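Local coordinates for esterase (Capnocytophaga ochracea, PDB 4W9R), which is of unknown function but carries the alpha/beta-hydrolase fold of the putative esterase family and probably lacks the usual serine nucleophile, at residues B[44-49]-B[120-125]; B[48-53]-B[66-71]. All coordinates share one frame; numbering follows the deposited sequence.

Overall arrangement
Helix 43-59 is common to both contacts: interaction 1 sets its first turns against strand 116-122, and interaction 2 sets its middle against strand 67-71 of the same sheet. Their centres lie about 10 Å apart, with Glu48 and Pro49 in both. Ile120 CD1 of interaction 1 packs 3.9 Å from Val50 CG2 of interaction 2, and Met47 SE packs 3.6 Å from Gly70 N, joining the two contacts. Only interaction 1 reaches the turn at Glu123, where related hydrolases carry their nucleophile; interaction 2 is made of valine methyls alone, between the helix and strand 67-71. Residues of both contacts also touch the second subunit.

Interaction 1 of 2, residues B[44-49]-B[120-125]; sequences ETLMEP and IASEEA
Leu46 carries the direct contact between residues 44-49 and 120-125, all of it through CD1. With CG beside the backbone N and CD1 anti to CA (chi2 -177°), the branch extends toward the strand, 4.3 Å from Ile120 CG2 and 4.2 Å from Ala121 C. Its last neighbour is the Ser122 side chain, where CD1 lies 3.7 Å from OG. Ile225 of helix 217-232 and Tyr56 of the second subunit also pack on Leu46.

The Sm-X-Nu-X-Sm elbow of alpha/beta hydrolases fits Ala121 to Ala125. Glu123, at the strand-to-helix turn, appears to occupy the position of the nucleophile, consistent with its phi of 57° and psi of -130°, so serine-esterase chemistry is probably absent.

The polar link is made by a water. It donates to Ser122 OG at 3.0 Å and hydrogen-bonds Thr45 OG1 at 2.9 Å, tying helix to strand where no direct hydrogen bond joins the two segments. Ser122 OG, placed between its backbone N and carbonyl carbon, gives its own proton to Glu123 OE1 at 2.6 Å, meeting the carboxylate from above, out of its plane. Lys221 and Asn148 hold Glu123 OE2. Replacing Ser122 with an alanine would probably cost Glu123 OE1 this donor and the water its acceptor, and take away the OG that Leu46 CD1 rests against.

Interaction 2 of 2, residues B[48-53]-B[66-71]; sequences EPVVSM and CIVVGV
Between residues 48-53 and 66-71 the backbones come nearest at Val51 and Val68, their CA atoms 6.9 Å apart, and no hydrogen bond passes between the two segments.

The contact rests on three valines. Val68 supplies one methyl, CG1, which sits anti to its own backbone N (chi1 -174°) and meets two residues of the helix at once. Val50 CG1 comes to 4.1 Å from Val68 CG1, and Val51 CG2 to 4.2 Å from the same Val68 CG1. Both helix valines hold CG1 anti to the backbone N, yet they use different branches: Val50 aims its CB at the strand and touches through CG1, whereas the CB of Val51 points neither at the strand nor away from it, and its other methyl, CG2, makes the touch. Each pair meets at a slant.

Strand 35-40, helix 43-59 and strand 67-71 form a beta-alpha-beta unit of the hydrolase sheet, and this contact seats the connecting helix on the second strand of the unit. Tyr24 of strand 17-24 covers both Val51 and Val68, while Ile225 of helix 217-232 lies against Val50. Val69, next along the strand, points away and packs on helix 91-110, on the other face of the sheet. Across the helix from the valines, Ser52 OG hydrogen-bonds Ser52 OG of the second subunit.

Within the helix, Ser52 N bonds to Glu48 O at 2.9 Å; the strand's backbone is paired with its neighbours, Val68 with Tyr24 and Val69 with Ile38 and Val40. With these backbone groups engaged within the helix and the sheet, the contact between residues 48-53 and 66-71 rests on close-packed methyls and the burial of apolar surface, with no directional bond.

Interaction 1 of 2, residues B[44-49]-B[120-125]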
loop_
_atom_site.group_PDB
_atom_site.type_symbol
_atom_site.label_atom_id
_atom_site.label_comp_id
_atom_site.label_asym_id
_atom_site.label_seq_id
_atom_site.Cartn_x
_atom_site.Cartn_y
_atom_site.Cartn_z
ATOM N N GLU B 44 3.044 -8.372 12.832
ATOM C CA GLU B 44 2.148 -9.471 12.457
ATOM C C GLU B 44 1.176 -9.046 11.343
ATOM O O GLU B 44 0.739 -9.868 10.540
ATOM C CB GLU B 44 1.370 -9.986 13.672
ATOM C CG GLU B 44 0.361 -9.007 14.263
ATOM C CD GLU B 44 0.992 -7.998 15.203
ATOM O OE1 GLU B 44 2.218 -8.077 15.433
ATOM O OE2 GLU B 44 0.262 -7.122 15.712
ATOM N N THR B 45 0.863 -7.754 11.294
ATOM C CA THR B 45 0.052 -7.175 10.226
ATOM C C THR B 45 0.889 -6.285 9.301
ATOM O O THR B 45 0.975 -6.534 8.099
ATOM C CB THR B 45 -1.134 -6.363 10.784
ATOM O OG1 THR B 45 -0.663 -5.420 11.754
ATOM C CG2 THR B 45 -2.146 -7.288 11.439
ATOM N N LEU B 46 1.469 -5.228 9.865
ATOM C CA LEU B 46 2.147 -4.185 9.093
ATOM C C LEU B 46 3.458 -4.561 8.382
ATOM O O LEU B 46 3.869 -3.857 7.461
ATOM C CB LEU B 46 2.431 -2.990 10.007
ATOM C CG LEU B 46 1.212 -2.235 10.535
ATOM C CD1 LEU B 46 1.642 -1.035 11.363
ATOM C CD2 LEU B 46 0.317 -1.803 9.385
HETATM N N MSE B 47 4.114 -5.645 8.795
HETATM C CA MSE B 47 5.452 -5.966 8.279
HETATM C C MSE B 47 5.513 -6.114 6.761
HETATM O O MSE B 47 6.287 -5.426 6.098
HETATM C CB MSE B 47 5.984 -7.251 8.914
HETATM C CG MSE B 47 7.389 -7.642 8.473
HETATM SE SE MSE B 47 8.773 -6.455 9.170
HETATM C CE MSE B 47 10.355 -7.377 8.499
ATOM N N GLU B 48 4.701 -7.012 6.216
ATOM C CA GLU B 48 4.734 -7.290 4.783
ATOM C C GLU B 48 4.335 -6.088 3.913
ATOM O O GLU B 48 4.957 -5.860 2.873
ATOM C CB GLU B 48 3.847 -8.495 4.455
ATOM C CG GLU B 48 4.358 -9.805 5.029
ATOM C CD GLU B 48 3.576 -11.001 4.531
ATOM O OE1 GLU B 48 2.802 -10.843 3.565
ATOM O OE2 GLU B 48 3.734 -12.100 5.104
ATOM N N PRO B 49 3.300 -5.323 4.313
ATOM C CA PRO B 49 3.047 -4.105 3.534
ATOM C C PRO B 49 4.212 -3.113 3.559
ATOM O O PRO B 49 4.502 -2.507 2.530
ATOM C CB PRO B 49 1.812 -3.507 4.212
ATOM C CG PRO B 49 1.103 -4.681 4.769
ATOM C CD PRO B 49 2.190 -5.603 5.245
ATOM N N ILE B 120 7.541 2.455 12.773
ATOM C CA ILE B 120 6.169 2.444 12.287
ATOM C C ILE B 120 5.301 1.590 13.199
ATOM O O ILE B 120 5.646 0.449 13.509
ATOM C CB ILE B 120 6.078 1.903 10.847
ATOM C CG1 ILE B 120 6.949 2.736 9.907
ATOM C CG2 ILE B 120 4.633 1.896 10.368
ATOM C CD1 ILE B 120 6.909 2.266 8.469
ATOM N N ALA B 121 4.175 2.147 13.633
ATOM C CA ALA B 121 3.275 1.430 14.526
ATOM C C ALA B 121 1.828 1.865 14.330
ATOM O O ALA B 121 1.559 2.933 13.779
ATOM C CB ALA B 121 3.698 1.634 15.971
ATOM N N SER B 122 0.899 1.029 14.783
ATOM C CA SER B 122 -0.521 1.334 14.672
ATOM C C SER B 122 -1.261 1.075 15.983
ATOM O O SER B 122 -0.764 0.358 16.854
ATOM C CB SER B 122 -1.157 0.519 13.540
ATOM O OG SER B 122 -1.153 -0.865 13.836
ATOM N N GLU B 123 -2.447 1.670 16.107
ATOM C CA GLU B 123 -3.292 1.527 17.295
ATOM C C GLU B 123 -2.565 1.951 18.572
ATOM O O GLU B 123 -1.990 3.037 18.629
ATOM C CB GLU B 123 -3.804 0.089 17.424
ATOM C CG GLU B 123 -4.905 -0.275 16.430
ATOM C CD GLU B 123 -4.385 -0.515 15.023
ATOM O OE1 GLU B 123 -3.491 -1.373 14.856
ATOM O OE2 GLU B 123 -4.871 0.153 14.086
ATOM N N GLU B 124 -2.594 1.098 19.591
ATOM C CA GLU B 124 -1.965 1.418 20.870
ATOM C C GLU B 124 -0.464 1.644 20.714
ATOM O O GLU B 124 0.088 2.597 21.262
ATOM C CB GLU B 124 -2.224 0.313 21.897
ATOM C CG GLU B 124 -3.666 0.221 22.382
ATOM C CD GLU B 124 -4.563 -0.534 21.419
ATOM O OE1 GLU B 124 -4.038 -1.125 20.451
ATOM O OE2 GLU B 124 -5.794 -0.538 21.632
ATOM N N ALA B 125 0.189 0.764 19.962
ATOM C CA ALA B 125 1.615 0.903 19.692
ATOM C C ALA B 125 1.894 2.180 18.902
ATOM O O ALA B 125 2.947 2.800 19.059
ATOM C CB ALA B 125 2.136 -0.312 18.942
HETATM O O HOH W 1 -1.980 -2.869 11.764
#

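Interaction 2 of 2, residues B[48-53]-B[66-71]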
loop_
_atom_site.group_PDB
_atom_site.type_symbol
_atom_site.label_atom_id
_atom_site.label_comp_id
_atom_site.label_asym_id
_atom_site.label_seq_id
_atom_site.Cartn_x
_atom_site.Cartn_y
_atom_site.Cartn_z
ATOM N N GLU B 48 4.701 -7.012 6.216
ATOM C CA GLU B 48 4.734 -7.290 4.783
ATOM C C GLU B 48 4.335 -6.088 3.913
ATOM O O GLU B 48 4.957 -5.860 2.873
ATOM C CB GLU B 48 3.847 -8.495 4.455
ATOM C CG GLU B 48 4.358 -9.805 5.029
ATOM C CD GLU B 48 3.576 -11.001 4.531
ATOM O OE1 GLU B 48 2.802 -10.843 3.565
ATOM O OE2 GLU B 48 3.734 -12.100 5.104
ATOM N N PRO B 49 3.300 -5.323 4.313
ATOM C CA PRO B 49 3.047 -4.105 3.534
ATOM C C PRO B 49 4.212 -3.113 3.559
ATOM O O PRO B 49 4.502 -2.507 2.530
ATOM C CB PRO B 49 1.812 -3.507 4.212
ATOM C CG PRO B 49 1.103 -4.681 4.769
ATOM C CD PRO B 49 2.190 -5.603 5.245
ATOM N N VAL B 50 4.865 -2.953 4.706
ATOM C CA VAL B 50 6.011 -2.052 4.806
ATOM C C VAL B 50 7.170 -2.538 3.939
ATOM O O VAL B 50 7.743 -1.769 3.165
ATOM C CB VAL B 50 6.493 -1.901 6.265
ATOM C CG1 VAL B 50 7.853 -1.209 6.314
ATOM C CG2 VAL B 50 5.474 -1.126 7.085
ATOM N N VAL B 51 7.504 -3.819 4.063
ATOM C CA VAL B 51 8.598 -4.403 3.294
ATOM C C VAL B 51 8.337 -4.318 1.791
ATOM O O VAL B 51 9.228 -3.970 1.019
ATOM C CB VAL B 51 8.840 -5.874 3.689
ATOM C CG1 VAL B 51 9.853 -6.522 2.757
ATOM C CG2 VAL B 51 9.313 -5.961 5.129
ATOM N N SER B 52 7.113 -4.621 1.374
ATOM C CA SER B 52 6.785 -4.602 -0.048
ATOM C C SER B 52 6.847 -3.187 -0.621
ATOM O O SER B 52 7.227 -2.997 -1.776
ATOM C CB SER B 52 5.400 -5.203 -0.292
ATOM O OG SER B 52 4.384 -4.377 0.247
HETATM N N MSE B 53 6.476 -2.196 0.184
HETATM C CA MSE B 53 6.449 -0.817 -0.293
HETATM C C MSE B 53 7.834 -0.165 -0.323
HETATM O O MSE B 53 8.083 0.708 -1.152
HETATM C CB MSE B 53 5.485 0.023 0.553
HETATM C CG MSE B 53 4.013 -0.322 0.323
HETATM SE SE MSE B 53 2.753 0.850 1.251
HETATM C CE MSE B 53 1.175 -0.297 1.229
ATOM N N CYS B 66 16.891 -0.369 2.349
ATOM C CA CYS B 66 16.713 -0.244 3.790
ATOM C C CYS B 66 16.618 -1.601 4.473
ATOM O O CYS B 66 16.292 -2.607 3.844
ATOM C CB CYS B 66 15.460 0.577 4.105
ATOM S SG CYS B 66 15.567 2.313 3.627
ATOM N N ILE B 67 16.915 -1.617 5.768
ATOM C CA ILE B 67 16.725 -2.810 6.580
ATOM C C ILE B 67 15.498 -2.621 7.462
ATOM O O ILE B 67 15.382 -1.621 8.171
ATOM C CB ILE B 67 17.961 -3.114 7.447
ATOM C CG1 ILE B 67 19.144 -3.507 6.559
ATOM C CG2 ILE B 67 17.662 -4.225 8.439
ATOM C CD1 ILE B 67 20.376 -3.922 7.327
ATOM N N VAL B 68 14.574 -3.574 7.400
ATOM C CA VAL B 68 13.342 -3.490 8.170
ATOM C C VAL B 68 13.297 -4.571 9.244
ATOM O O VAL B 68 13.475 -5.754 8.956
ATOM C CB VAL B 68 12.102 -3.618 7.264
ATOM C CG1 VAL B 68 10.830 -3.374 8.064
ATOM C CG2 VAL B 68 12.194 -2.645 6.101
ATOM N N VAL B 69 13.065 -4.157 10.484
ATOM C CA VAL B 69 12.974 -5.095 11.596
ATOM C C VAL B 69 11.600 -5.025 12.250
ATOM O O VAL B 69 11.240 -4.010 12.844
ATOM C CB VAL B 69 14.055 -4.819 12.656
ATOM C CG1 VAL B 69 13.875 -5.742 13.851
ATOM C CG2 VAL B 69 15.440 -4.979 12.054
ATOM N N GLY B 70 10.826 -6.097 12.122
ATOM C CA GLY B 70 9.522 -6.152 12.753
ATOM C C GLY B 70 9.504 -6.817 14.116
ATOM O O GLY B 70 10.324 -7.687 14.409
ATOM N N VAL B 71 8.536 -6.427 14.939
ATOM C CA VAL B 71 8.305 -7.062 16.230
ATOM C C VAL B 71 6.941 -7.737 16.194
ATOM O O VAL B 71 5.915 -7.069 16.086
ATOM C CB VAL B 71 8.358 -6.051 17.393
ATOM C CG1 VAL B 71 8.101 -6.750 18.720
ATOM C CG2 VAL B 71 9.697 -5.336 17.415
#